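Local coordinates for protein HTPA Reductase (Selaginella moellendorffii, PDB 5U5N) that probably catalyses the NAD(P)H-dependent reduction of 4-hydroxy-tetrahydrodipicolinate to tetrahydrodipicolinate, the last step from aspartate to tetrahydrodipicolinate in lysine biosynthesis, at residues Val78-Pro83 / Gln245-Ala250; Gly107-Leu112 / Ile125-Gly130; Met129-Val134 / Asp271-Gly276. All coordinates share one frame; numbering follows the deposited sequence.

Met129 ties the three contacts together beside the nicotinamide of NAD. It belongs to contacts 2 and 3, and its side chain packs on contact 1. Met129 CG lies 3.3 Å from Tyr80 OH, and Met129 CE lies 3.6 Å from Thr247 OG1. Contacts 1 and 3 are joined by a salt bridge, with Lys131 NZ 3.2 Å from Asp249 OD2. Contact 3 begins where contact 2 ends, sharing Met129 and Gly130, and Gln128 O packs 3.5 Å from Val134 CG2. Centre to centre, contact 1 is about 11 Å from contact 2 and about 13 Å from contact 3. Residues 80-83 of contact 1 follow the dinucleotide; contact 2 meets it through residues 126-129 and contact 3 through Met129.

Contact 1 (Val78-Pro83 / Gln245-Ala250); sequences VDYTLP and QGTVDA. With NAD (nicotinamide-adenine-dinucleotide), chain C.
Tyr80 reaches from just past the end of strand 76-79 to Thr247 on helix 241-259. The two side chains approach from opposite directions. Tyr80 OH donates a hydrogen bond of 2.8 Å to Thr247 OG1. Thr247 OG1 is also bonded to the backbone oxygen of Tyr243, one helical turn earlier, so this buried hydroxyl has two partners. Thr247 CG2, held anti to the backbone N, turns to the strand and packs 3.7 Å from Val78 CG1. It also lies 4.0 Å from Tyr80 CE2. This buried end is the tight part of the contact, with Val20 of helix 15-27 beside both Tyr80 and Thr247. The other edge of the tyrosine ring faces the cofactor: NAD O4D lies in the ring plane, 3.4 Å from Tyr80 CD1. A phenylalanine here would probably leave Thr247 OG1 without its donor and the ring without its polar tie to the helix. Beyond Tyr80 the segment leaves the helix, becomes more exposed toward Pro83 and follows NAD instead. Thr81 CG2 touches NAD N3A of the adenine at 3.3 Å. Leu82 CD1 packs 3.7 Å from NAD C8A. The exposed Pro83 sets its CD 3.7 Å from NAD O3D, on the nicotinamide ribose. A parallel strand whose C-terminal end opens into a loop along the dinucleotide is characteristic of the Rossmann fold.

Contact 2 (Gly107-Leu112 / Ile125-Gly130); sequences GDREKL and IAPQMG. With NAD (nicotinamide-adenine-dinucleotide), chain C.
Arg109 and Leu112, on the first turn of helix 109-119, pack against Ile125 and Pro127. The helix links two neighbouring parallel strands, 100-102 and 123-125, so this is the inside of a beta-alpha-beta crossover of the Rossmann-type domain. The apolar core is a pair of branched side chains, leucine and isoleucine, that lie alongside each other and point opposite ways. Leu112 CD2 lies 3.8 Å from Ile125 CG2, and Leu112 CD1 lies 3.9 Å from Ile125 CD1. Leu112 also touches helix 86-95 through Val86 and Ala90, and Ile125 touches Phe100 and Met102 of the neighbouring strand 100-102.

Arg109 can be followed outward. CB, CG, CD and NE make no contact with the 125-130 segment; they carry the guanidinium across. The chain bends at chi2 (-60°) and again at chi3 (-63°). The two bends bring the guanidinium over Leu112 CD2 and out to the 125-130 segment. Leu112 CD2 sits over the centre of one guanidinium face, 3.5 Å from its plane. At the tip the two nitrogens part. NH1 is hydrogen-bonded to the backbone oxygens of Thr104 and Gly106, which fixes the rotation of the group. NH2 alone makes the crossing, meeting Pro127 CB at 3.7 Å and Ile125 CG2 nearby.

At the N-cap of the helix, Asp108 OD1 accepts a capping bond of 2.9 Å from Lys111 N. On the other segment, the loop past Pro127 holds the nicotinamide amide: Met129 N donates to NAD O7N at 3.1 Å with an angle of 162°. Gln128 OE1 takes Gly130 N on a lone pair in the carbonyl plane, at 2.9 Å.

Contact 3 (Met129-Val134 / Asp271-Gly276); sequences MGKQVV and DVLEGG. With NAD (nicotinamide-adenine-dinucleotide), chain C.
Just beyond the nicotinamide-binding loop, the first turn of helix 131-146 packs on the end of helix 269-274 through Lys131, Val134 and Leu273. This is a helix-to-helix contact, and Leu273 has the largest share of it. Both of its methyls lie against Lys131 O, with Leu273 CD1 at 3.5 Å. CD1 alone reaches Val134, touching Val134 CG1 at 3.7 Å. Leu273 CD2 runs along the methylenes of Lys131, 3.8 Å from CB and 3.7 Å from CD. Lys131 CG stands between the backbone N and the carbonyl carbon (chi1 84°), and the chain is extended from there on. The methylenes thus pass over the leucine while the ammonium group travels past it. Gly130, the N-cap just before helix 131-146, is the centre of an inverse gamma turn. Gly276 has positive phi, which favours glycine. Both helices also meet the second subunit: Leu273 packs on Phe147 of that subunit, and Lys131 on its Ala150. Past the leucine, Lys131 NZ, which also pairs with Asp249, donates to a water at 2.6 Å. That water has weak bonds to Val272 O and, at 3.2 Å, to Gly276 O, for which its protons may have to be shared.

Contact 1 (Val78-Pro83 / Gln245-Ala250)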
loop_
_atom_site.group_PDB
_atom_site.type_symbol
_atom_site.label_atom_id
_atom_site.label_comp_id
_atom_site.label_asym_id
_atom_site.label_seq_id
_atom_site.Cartn_x
_atom_site.Cartn_y
_atom_site.Cartn_z
ATOM N N VAL A 78 -21.713 15.025 16.239
ATOM C CA VAL A 78 -21.556 14.024 15.216
ATOM C C VAL A 78 -22.894 13.824 14.524
ATOM O O VAL A 78 -23.881 13.458 15.205
ATOM C CB VAL A 78 -21.137 12.708 15.855
ATOM C CG1 VAL A 78 -21.110 11.608 14.821
ATOM C CG2 VAL A 78 -19.745 12.862 16.485
ATOM N N ASP A 79 -22.943 14.097 13.209
ATOM C CA ASP A 79 -24.142 14.008 12.401
ATOM C C ASP A 79 -24.124 12.788 11.478
ATOM O O ASP A 79 -23.348 12.746 10.523
ATOM C CB ASP A 79 -24.315 15.291 11.588
ATOM C CG ASP A 79 -25.695 15.427 10.975
ATOM O OD1 ASP A 79 -25.977 14.695 10.022
ATOM O OD2 ASP A 79 -26.526 16.281 11.451
ATOM N N TYR A 80 -24.957 11.793 11.817
ATOM C CA TYR A 80 -25.371 10.716 10.935
ATOM C C TYR A 80 -26.901 10.702 10.890
ATOM O O TYR A 80 -27.571 9.999 11.676
ATOM C CB TYR A 80 -24.873 9.361 11.413
ATOM C CG TYR A 80 -23.424 9.110 11.126
ATOM C CD1 TYR A 80 -23.019 8.554 9.911
ATOM C CD2 TYR A 80 -22.447 9.393 12.080
ATOM C CE1 TYR A 80 -21.672 8.280 9.636
ATOM C CE2 TYR A 80 -21.092 9.128 11.821
ATOM C CZ TYR A 80 -20.710 8.574 10.597
ATOM O OH TYR A 80 -19.359 8.329 10.356
ATOM N N THR A 81 -27.420 11.475 9.945
ATOM C CA THR A 81 -28.826 11.642 9.715
ATOM C C THR A 81 -29.216 11.101 8.348
ATOM O O THR A 81 -29.184 9.919 8.147
ATOM C CB THR A 81 -29.236 13.124 9.939
ATOM O OG1 THR A 81 -28.440 13.986 9.096
ATOM C CG2 THR A 81 -29.027 13.511 11.379
ATOM N N LEU A 82 -29.634 11.940 7.421
ATOM C CA LEU A 82 -30.221 11.472 6.182
ATOM C C LEU A 82 -29.851 12.526 5.176
ATOM O O LEU A 82 -29.738 13.703 5.540
ATOM C CB LEU A 82 -31.761 11.369 6.282
ATOM C CG LEU A 82 -32.461 10.233 7.044
ATOM C CD1 LEU A 82 -33.966 10.354 7.026
ATOM C CD2 LEU A 82 -32.047 8.905 6.438
ATOM N N PRO A 83 -29.653 12.131 3.903
ATOM C CA PRO A 83 -29.284 13.109 2.880
ATOM C C PRO A 83 -30.156 14.368 2.900
ATOM O O PRO A 83 -29.644 15.474 2.783
ATOM C CB PRO A 83 -29.437 12.321 1.585
ATOM C CG PRO A 83 -29.117 10.918 1.982
ATOM C CD PRO A 83 -29.632 10.754 3.384
ATOM N N GLN A 245 -15.626 3.421 14.622
ATOM C CA GLN A 245 -14.264 3.631 15.159
ATOM C C GLN A 245 -13.564 4.828 14.490
ATOM O O GLN A 245 -12.885 5.578 15.161
ATOM C CB GLN A 245 -13.406 2.348 15.044
ATOM C CG GLN A 245 -13.904 1.196 15.903
ATOM C CD GLN A 245 -14.012 1.572 17.355
ATOM O OE1 GLN A 245 -13.111 2.172 17.887
ATOM N NE2 GLN A 245 -15.145 1.250 17.997
ATOM N N GLY A 246 -13.762 5.048 13.199
ATOM C CA GLY A 246 -13.196 6.222 12.551
ATOM C C GLY A 246 -13.820 7.521 13.020
ATOM O O GLY A 246 -13.126 8.517 13.193
ATOM N N THR A 247 -15.126 7.526 13.245
ATOM C CA THR A 247 -15.794 8.692 13.840
ATOM C C THR A 247 -15.201 9.077 15.232
ATOM O O THR A 247 -14.960 10.254 15.512
ATOM C CB THR A 247 -17.331 8.506 13.935
ATOM O OG1 THR A 247 -17.859 8.031 12.691
ATOM C CG2 THR A 247 -17.944 9.824 14.263
ATOM N N VAL A 248 -14.940 8.098 16.086
ATOM C CA VAL A 248 -14.292 8.389 17.369
ATOM C C VAL A 248 -12.933 9.100 17.171
ATOM O O VAL A 248 -12.624 10.105 17.785
ATOM C CB VAL A 248 -14.100 7.109 18.211
ATOM C CG1 VAL A 248 -13.218 7.366 19.433
ATOM C CG2 VAL A 248 -15.444 6.560 18.668
ATOM N N ASP A 249 -12.126 8.566 16.261
ATOM C CA ASP A 249 -10.823 9.167 15.932
ATOM C C ASP A 249 -10.963 10.572 15.371
ATOM O O ASP A 249 -10.180 11.454 15.707
ATOM C CB ASP A 249 -10.077 8.309 14.935
ATOM C CG ASP A 249 -9.845 6.886 15.449
ATOM O OD1 ASP A 249 -9.721 6.675 16.698
ATOM O OD2 ASP A 249 -9.772 5.974 14.569
ATOM N N ALA A 250 -11.963 10.774 14.522
ATOM C CA ALA A 250 -12.199 12.091 13.959
ATOM C C ALA A 250 -12.510 13.072 15.103
ATOM O O ALA A 250 -12.006 14.185 15.120
ATOM C CB ALA A 250 -13.336 12.048 12.916
HETATM P PA NAD C . -30.885 5.496 9.363
HETATM O O1A NAD C . -32.027 5.646 8.374
HETATM O O2A NAD C . -30.689 4.220 10.158
HETATM O O5B NAD C . -30.922 6.681 10.427
HETATM C C5B NAD C . -30.860 8.046 10.060
HETATM C C4B NAD C . -31.604 8.803 11.153
HETATM O O4B NAD C . -31.526 10.214 10.959
HETATM C C3B NAD C . -33.087 8.439 11.230
HETATM O O3B NAD C . -33.323 7.665 12.421
HETATM C C2B NAD C . -33.828 9.784 11.172
HETATM O O2B NAD C . -34.985 9.815 12.040
HETATM C C1B NAD C . -32.714 10.796 11.506
HETATM N N9A NAD C . -32.858 12.195 11.020
HETATM C C8A NAD C . -33.372 12.606 9.842
HETATM N N7A NAD C . -33.331 13.955 9.748
HETATM C C5A NAD C . -32.771 14.432 10.873
HETATM C C6A NAD C . -32.446 15.767 11.423
HETATM N N6A NAD C . -32.706 16.889 10.718
HETATM N N1A NAD C . -31.868 15.842 12.642
HETATM C C2A NAD C . -31.603 14.738 13.373
HETATM N N3A NAD C . -31.886 13.487 12.934
HETATM C C4A NAD C . -32.456 13.272 11.712
HETATM O O3 NAD C . -29.538 5.885 8.558
HETATM P PN NAD C . -28.089 5.213 8.838
HETATM O O1N NAD C . -28.213 3.776 8.385
HETATM O O2N NAD C . -27.654 5.523 10.258
HETATM O O5D NAD C . -27.189 6.122 7.855
HETATM C C5D NAD C . -27.140 7.530 8.061
HETATM C C4D NAD C . -26.325 8.259 7.001
HETATM O O4D NAD C . -24.936 7.971 7.198
HETATM C C3D NAD C . -26.666 7.857 5.558
HETATM O O3D NAD C . -26.696 9.003 4.689
HETATM C C2D NAD C . -25.536 6.925 5.167
HETATM O O2D NAD C . -25.220 6.959 3.775
HETATM C C1D NAD C . -24.372 7.494 5.968
HETATM N N1N NAD C . -23.234 6.578 6.187
HETATM C C2N NAD C . -22.009 7.110 6.019
HETATM C C3N NAD C . -20.846 6.367 6.206
HETATM C C7N NAD C . -19.484 7.000 5.991
HETATM O O7N NAD C . -18.551 6.277 5.679
HETATM N N7N NAD C . -19.281 8.321 6.121
HETATM C C4N NAD C . -20.984 5.028 6.575
HETATM C C5N NAD C . -22.253 4.481 6.746
HETATM C C6N NAD C . -23.376 5.282 6.546
#

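Contact 2 (Gly107-Leu112 / Ile125-Gly130)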
loop_
_atom_site.group_PDB
_atom_site.type_symbol
_atom_site.label_atom_id
_atom_site.label_comp_id
_atom_site.label_asym_id
_atom_site.label_seq_id
_atom_site.Cartn_x
_atom_site.Cartn_y
_atom_site.Cartn_z
ATOM N N GLY A 107 -26.886 15.097 -0.065
ATOM C CA GLY A 107 -27.036 16.536 0.073
ATOM C C GLY A 107 -26.237 17.229 -0.991
ATOM O O GLY A 107 -25.609 16.578 -1.811
ATOM N N ASP A 108 -26.302 18.552 -1.013
ATOM C CA ASP A 108 -25.491 19.352 -1.929
ATOM C C ASP A 108 -24.105 19.494 -1.265
ATOM O O ASP A 108 -23.904 20.312 -0.341
ATOM C CB ASP A 108 -26.148 20.713 -2.196
ATOM C CG ASP A 108 -25.483 21.492 -3.310
ATOM O OD1 ASP A 108 -24.306 21.916 -3.166
ATOM O OD2 ASP A 108 -26.179 21.747 -4.325
ATOM N N ARG A 109 -23.147 18.700 -1.743
ATOM C CA ARG A 109 -21.830 18.621 -1.108
ATOM C C ARG A 109 -21.055 19.950 -1.241
ATOM O O ARG A 109 -20.274 20.296 -0.352
ATOM C CB ARG A 109 -21.015 17.434 -1.653
ATOM C CG ARG A 109 -21.723 16.075 -1.691
ATOM C CD ARG A 109 -22.195 15.578 -0.338
ATOM N NE ARG A 109 -21.076 15.348 0.566
ATOM C CZ ARG A 109 -21.166 14.883 1.817
ATOM N NH1 ARG A 109 -22.341 14.574 2.356
ATOM N NH2 ARG A 109 -20.055 14.711 2.525
ATOM N N GLU A 110 -21.289 20.697 -2.330
ATOM C CA GLU A 110 -20.654 22.014 -2.542
ATOM C C GLU A 110 -21.152 23.065 -1.543
ATOM O O GLU A 110 -20.344 23.790 -0.966
ATOM C CB GLU A 110 -20.837 22.513 -3.981
ATOM N N LYS A 111 -22.469 23.142 -1.336
ATOM C CA LYS A 111 -23.042 24.069 -0.338
ATOM C C LYS A 111 -22.599 23.711 1.080
ATOM O O LYS A 111 -22.237 24.597 1.848
ATOM C CB LYS A 111 -24.572 24.104 -0.409
ATOM N N LEU A 112 -22.640 22.415 1.404
ATOM C CA LEU A 112 -22.119 21.864 2.663
ATOM C C LEU A 112 -20.703 22.363 3.004
ATOM O O LEU A 112 -20.481 22.999 4.040
ATOM C CB LEU A 112 -22.141 20.331 2.601
ATOM C CG LEU A 112 -21.460 19.485 3.707
ATOM C CD1 LEU A 112 -21.999 19.820 5.083
ATOM C CD2 LEU A 112 -21.643 18.004 3.459
ATOM N N ILE A 125 -15.723 17.021 7.468
ATOM C CA ILE A 125 -16.729 16.581 6.534
ATOM C C ILE A 125 -16.073 15.482 5.729
ATOM O O ILE A 125 -15.153 15.730 4.933
ATOM C CB ILE A 125 -17.215 17.751 5.640
ATOM C CG1 ILE A 125 -17.983 18.745 6.531
ATOM C CG2 ILE A 125 -18.105 17.244 4.509
ATOM C CD1 ILE A 125 -18.230 20.099 5.919
ATOM N N ALA A 126 -16.523 14.260 5.962
ATOM C CA ALA A 126 -15.940 13.133 5.267
ATOM C C ALA A 126 -17.020 12.101 4.973
ATOM O O ALA A 126 -17.586 11.491 5.915
ATOM C CB ALA A 126 -14.833 12.532 6.114
ATOM N N PRO A 127 -17.324 11.900 3.684
ATOM C CA PRO A 127 -18.307 10.895 3.312
ATOM C C PRO A 127 -17.816 9.432 3.362
ATOM O O PRO A 127 -18.630 8.525 3.163
ATOM C CB PRO A 127 -18.684 11.315 1.889
ATOM C CG PRO A 127 -17.440 11.928 1.349
ATOM C CD PRO A 127 -16.746 12.564 2.504
ATOM N N GLN A 128 -16.524 9.207 3.595
ATOM C CA GLN A 128 -15.994 7.860 3.943
ATOM C C GLN A 128 -15.173 7.985 5.241
ATOM O O GLN A 128 -14.120 8.596 5.245
ATOM C CB GLN A 128 -15.174 7.302 2.771
ATOM C CG GLN A 128 -14.247 6.126 3.044
ATOM C CD GLN A 128 -14.938 4.844 3.380
ATOM O OE1 GLN A 128 -15.218 4.553 4.537
ATOM N NE2 GLN A 128 -15.167 4.038 2.369
ATOM N N MET A 129 -15.685 7.408 6.321
ATOM C CA MET A 129 -15.105 7.511 7.662
ATOM C C MET A 129 -14.401 6.237 8.089
ATOM O O MET A 129 -13.824 6.202 9.188
ATOM C CB MET A 129 -16.188 7.874 8.703
ATOM C CG MET A 129 -16.816 9.219 8.426
ATOM S SD MET A 129 -15.783 10.592 8.964
ATOM C CE MET A 129 -16.206 10.589 10.697
ATOM N N GLY A 130 -14.458 5.194 7.262
ATOM C CA GLY A 130 -13.636 4.017 7.499
ATOM C C GLY A 130 -12.188 4.362 7.226
ATOM O O GLY A 130 -11.699 4.105 6.093
HETATM P PA NAD C . -30.885 5.496 9.363
HETATM O O1A NAD C . -32.027 5.646 8.374
HETATM O O2A NAD C . -30.689 4.220 10.158
HETATM O O5B NAD C . -30.922 6.681 10.427
HETATM C C5B NAD C . -30.860 8.046 10.060
HETATM C C4B NAD C . -31.604 8.803 11.153
HETATM O O4B NAD C . -31.526 10.214 10.959
HETATM C C3B NAD C . -33.087 8.439 11.230
HETATM O O3B NAD C . -33.323 7.665 12.421
HETATM C C2B NAD C . -33.828 9.784 11.172
HETATM O O2B NAD C . -34.985 9.815 12.040
HETATM C C1B NAD C . -32.714 10.796 11.506
HETATM N N9A NAD C . -32.858 12.195 11.020
HETATM C C8A NAD C . -33.372 12.606 9.842
HETATM N N7A NAD C . -33.331 13.955 9.748
HETATM C C5A NAD C . -32.771 14.432 10.873
HETATM C C6A NAD C . -32.446 15.767 11.423
HETATM N N6A NAD C . -32.706 16.889 10.718
HETATM N N1A NAD C . -31.868 15.842 12.642
HETATM C C2A NAD C . -31.603 14.738 13.373
HETATM N N3A NAD C . -31.886 13.487 12.934
HETATM C C4A NAD C . -32.456 13.272 11.712
HETATM O O3 NAD C . -29.538 5.885 8.558
HETATM P PN NAD C . -28.089 5.213 8.838
HETATM O O1N NAD C . -28.213 3.776 8.385
HETATM O O2N NAD C . -27.654 5.523 10.258
HETATM O O5D NAD C . -27.189 6.122 7.855
HETATM C C5D NAD C . -27.140 7.530 8.061
HETATM C C4D NAD C . -26.325 8.259 7.001
HETATM O O4D NAD C . -24.936 7.971 7.198
HETATM C C3D NAD C . -26.666 7.857 5.558
HETATM O O3D NAD C . -26.696 9.003 4.689
HETATM C C2D NAD C . -25.536 6.925 5.167
HETATM O O2D NAD C . -25.220 6.959 3.775
HETATM C C1D NAD C . -24.372 7.494 5.968
HETATM N N1N NAD C . -23.234 6.578 6.187
HETATM C C2N NAD C . -22.009 7.110 6.019
HETATM C C3N NAD C . -20.846 6.367 6.206
HETATM C C7N NAD C . -19.484 7.000 5.991
HETATM O O7N NAD C . -18.551 6.277 5.679
HETATM N N7N NAD C . -19.281 8.321 6.121
HETATM C C4N NAD C . -20.984 5.028 6.575
HETATM C C5N NAD C . -22.253 4.481 6.746
HETATM C C6N NAD C . -23.376 5.282 6.546
#

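Contact 3 (Met129-Val134 / Asp271-Gly276)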
loop_
_atom_site.group_PDB
_atom_site.type_symbol
_atom_site.label_atom_id
_atom_site.label_comp_id
_atom_site.label_asym_id
_atom_site.label_seq_id
_atom_site.Cartn_x
_atom_site.Cartn_y
_atom_site.Cartn_z
ATOM N N MET A 129 -15.685 7.408 6.321
ATOM C CA MET A 129 -15.105 7.511 7.662
ATOM C C MET A 129 -14.401 6.237 8.089
ATOM O O MET A 129 -13.824 6.202 9.188
ATOM C CB MET A 129 -16.188 7.874 8.703
ATOM C CG MET A 129 -16.816 9.219 8.426
ATOM S SD MET A 129 -15.783 10.592 8.964
ATOM C CE MET A 129 -16.206 10.589 10.697
ATOM N N GLY A 130 -14.458 5.194 7.262
ATOM C CA GLY A 130 -13.636 4.017 7.499
ATOM C C GLY A 130 -12.188 4.362 7.226
ATOM O O GLY A 130 -11.699 4.105 6.093
ATOM N N LYS A 131 -11.518 4.905 8.257
ATOM C CA LYS A 131 -10.218 5.547 8.055
ATOM C C LYS A 131 -9.135 4.622 7.513
ATOM O O LYS A 131 -8.264 5.088 6.803
ATOM C CB LYS A 131 -9.699 6.285 9.299
ATOM C CG LYS A 131 -8.980 5.438 10.318
ATOM C CD LYS A 131 -8.402 6.300 11.417
ATOM C CE LYS A 131 -7.425 5.455 12.232
ATOM N NZ LYS A 131 -6.841 6.226 13.344
ATOM N N GLN A 132 -9.191 3.338 7.841
ATOM C CA GLN A 132 -8.155 2.401 7.349
ATOM C C GLN A 132 -8.312 2.187 5.853
ATOM O O GLN A 132 -7.303 2.011 5.129
ATOM C CB GLN A 132 -8.200 1.068 8.103
ATOM C CG GLN A 132 -7.712 1.168 9.548
ATOM C CD GLN A 132 -8.720 1.834 10.499
ATOM O OE1 GLN A 132 -9.897 2.014 10.142
ATOM N NE2 GLN A 132 -8.259 2.185 11.713
ATOM N N VAL A 133 -9.558 2.161 5.395
ATOM C CA VAL A 133 -9.838 2.102 3.961
ATOM C C VAL A 133 -9.372 3.406 3.283
ATOM O O VAL A 133 -8.731 3.348 2.203
ATOM C CB VAL A 133 -11.312 1.750 3.653
ATOM C CG1 VAL A 133 -11.585 1.847 2.161
ATOM C CG2 VAL A 133 -11.632 0.328 4.112
ATOM N N VAL A 134 -9.611 4.556 3.920
ATOM C CA VAL A 134 -9.149 5.834 3.370
ATOM C C VAL A 134 -7.602 5.843 3.222
ATOM O O VAL A 134 -7.078 6.362 2.216
ATOM C CB VAL A 134 -9.586 7.040 4.229
ATOM C CG1 VAL A 134 -8.914 8.333 3.772
ATOM C CG2 VAL A 134 -11.100 7.189 4.201
ATOM N N ASP A 271 -6.660 14.328 6.795
ATOM C CA ASP A 271 -6.075 15.156 7.868
ATOM C C ASP A 271 -6.041 14.410 9.197
ATOM O O ASP A 271 -5.088 14.528 9.898
ATOM C CB ASP A 271 -6.863 16.471 8.043
ATOM C CG ASP A 271 -6.848 17.341 6.788
ATOM O OD1 ASP A 271 -5.794 17.425 6.122
ATOM O OD2 ASP A 271 -7.888 17.930 6.465
ATOM N N VAL A 272 -7.106 13.671 9.517
ATOM C CA VAL A 272 -7.202 12.861 10.739
ATOM C C VAL A 272 -6.105 11.776 10.714
ATOM O O VAL A 272 -5.423 11.583 11.692
ATOM C CB VAL A 272 -8.598 12.203 10.927
ATOM C CG1 VAL A 272 -8.662 11.291 12.151
ATOM C CG2 VAL A 272 -9.708 13.244 11.010
ATOM N N LEU A 273 -5.951 11.087 9.592
ATOM C CA LEU A 273 -4.908 10.040 9.468
ATOM C C LEU A 273 -3.502 10.624 9.702
ATOM O O LEU A 273 -2.703 10.063 10.427
ATOM C CB LEU A 273 -5.010 9.353 8.108
ATOM C CG LEU A 273 -6.196 8.398 7.976
ATOM C CD1 LEU A 273 -6.523 8.090 6.523
ATOM C CD2 LEU A 273 -5.978 7.097 8.740
ATOM N N GLU A 274 -3.249 11.780 9.103
ATOM C CA GLU A 274 -1.982 12.499 9.255
ATOM C C GLU A 274 -1.687 12.899 10.700
ATOM O O GLU A 274 -0.544 12.941 11.095
ATOM C CB GLU A 274 -1.931 13.737 8.352
ATOM C CG GLU A 274 -1.716 13.454 6.873
ATOM C CD GLU A 274 -2.097 14.627 5.976
ATOM O OE1 GLU A 274 -2.960 15.448 6.393
ATOM O OE2 GLU A 274 -1.592 14.724 4.842
ATOM N N GLY A 275 -2.728 13.190 11.495
ATOM C CA GLY A 275 -2.552 13.470 12.925
ATOM C C GLY A 275 -2.156 12.310 13.855
ATOM O O GLY A 275 -1.916 12.530 15.034
ATOM N N GLY A 276 -2.171 11.073 13.351
ATOM C CA GLY A 276 -1.644 9.929 14.090
ATOM C C GLY A 276 -2.709 9.294 14.942
ATOM O O GLY A 276 -3.807 9.820 15.035
HETATM P PA NAD C . -30.885 5.496 9.363
HETATM O O1A NAD C . -32.027 5.646 8.374
HETATM O O2A NAD C . -30.689 4.220 10.158
HETATM O O5B NAD C . -30.922 6.681 10.427
HETATM C C5B NAD C . -30.860 8.046 10.060
HETATM C C4B NAD C . -31.604 8.803 11.153
HETATM O O4B NAD C . -31.526 10.214 10.959
HETATM C C3B NAD C . -33.087 8.439 11.230
HETATM O O3B NAD C . -33.323 7.665 12.421
HETATM C C2B NAD C . -33.828 9.784 11.172
HETATM O O2B NAD C . -34.985 9.815 12.040
HETATM C C1B NAD C . -32.714 10.796 11.506
HETATM N N9A NAD C . -32.858 12.195 11.020
HETATM C C8A NAD C . -33.372 12.606 9.842
HETATM N N7A NAD C . -33.331 13.955 9.748
HETATM C C5A NAD C . -32.771 14.432 10.873
HETATM C C6A NAD C . -32.446 15.767 11.423
HETATM N N6A NAD C . -32.706 16.889 10.718
HETATM N N1A NAD C . -31.868 15.842 12.642
HETATM C C2A NAD C . -31.603 14.738 13.373
HETATM N N3A NAD C . -31.886 13.487 12.934
HETATM C C4A NAD C . -32.456 13.272 11.712
HETATM O O3 NAD C . -29.538 5.885 8.558
HETATM P PN NAD C . -28.089 5.213 8.838
HETATM O O1N NAD C . -28.213 3.776 8.385
HETATM O O2N NAD C . -27.654 5.523 10.258
HETATM O O5D NAD C . -27.189 6.122 7.855
HETATM C C5D NAD C . -27.140 7.530 8.061
HETATM C C4D NAD C . -26.325 8.259 7.001
HETATM O O4D NAD C . -24.936 7.971 7.198
HETATM C C3D NAD C . -26.666 7.857 5.558
HETATM O O3D NAD C . -26.696 9.003 4.689
HETATM C C2D NAD C . -25.536 6.925 5.167
HETATM O O2D NAD C . -25.220 6.959 3.775
HETATM C C1D NAD C . -24.372 7.494 5.968
HETATM N N1N NAD C . -23.234 6.578 6.187
HETATM C C2N NAD C . -22.009 7.110 6.019
HETATM C C3N NAD C . -20.846 6.367 6.206
HETATM C C7N NAD C . -19.484 7.000 5.991
HETATM O O7N NAD C . -18.551 6.277 5.679
HETATM N N7N NAD C . -19.281 8.321 6.121
HETATM C C4N NAD C . -20.984 5.028 6.575
HETATM C C5N NAD C . -22.253 4.481 6.746
HETATM C C6N NAD C . -23.376 5.282 6.546
HETATM O O HOH W 1 -5.545 8.413 12.736
#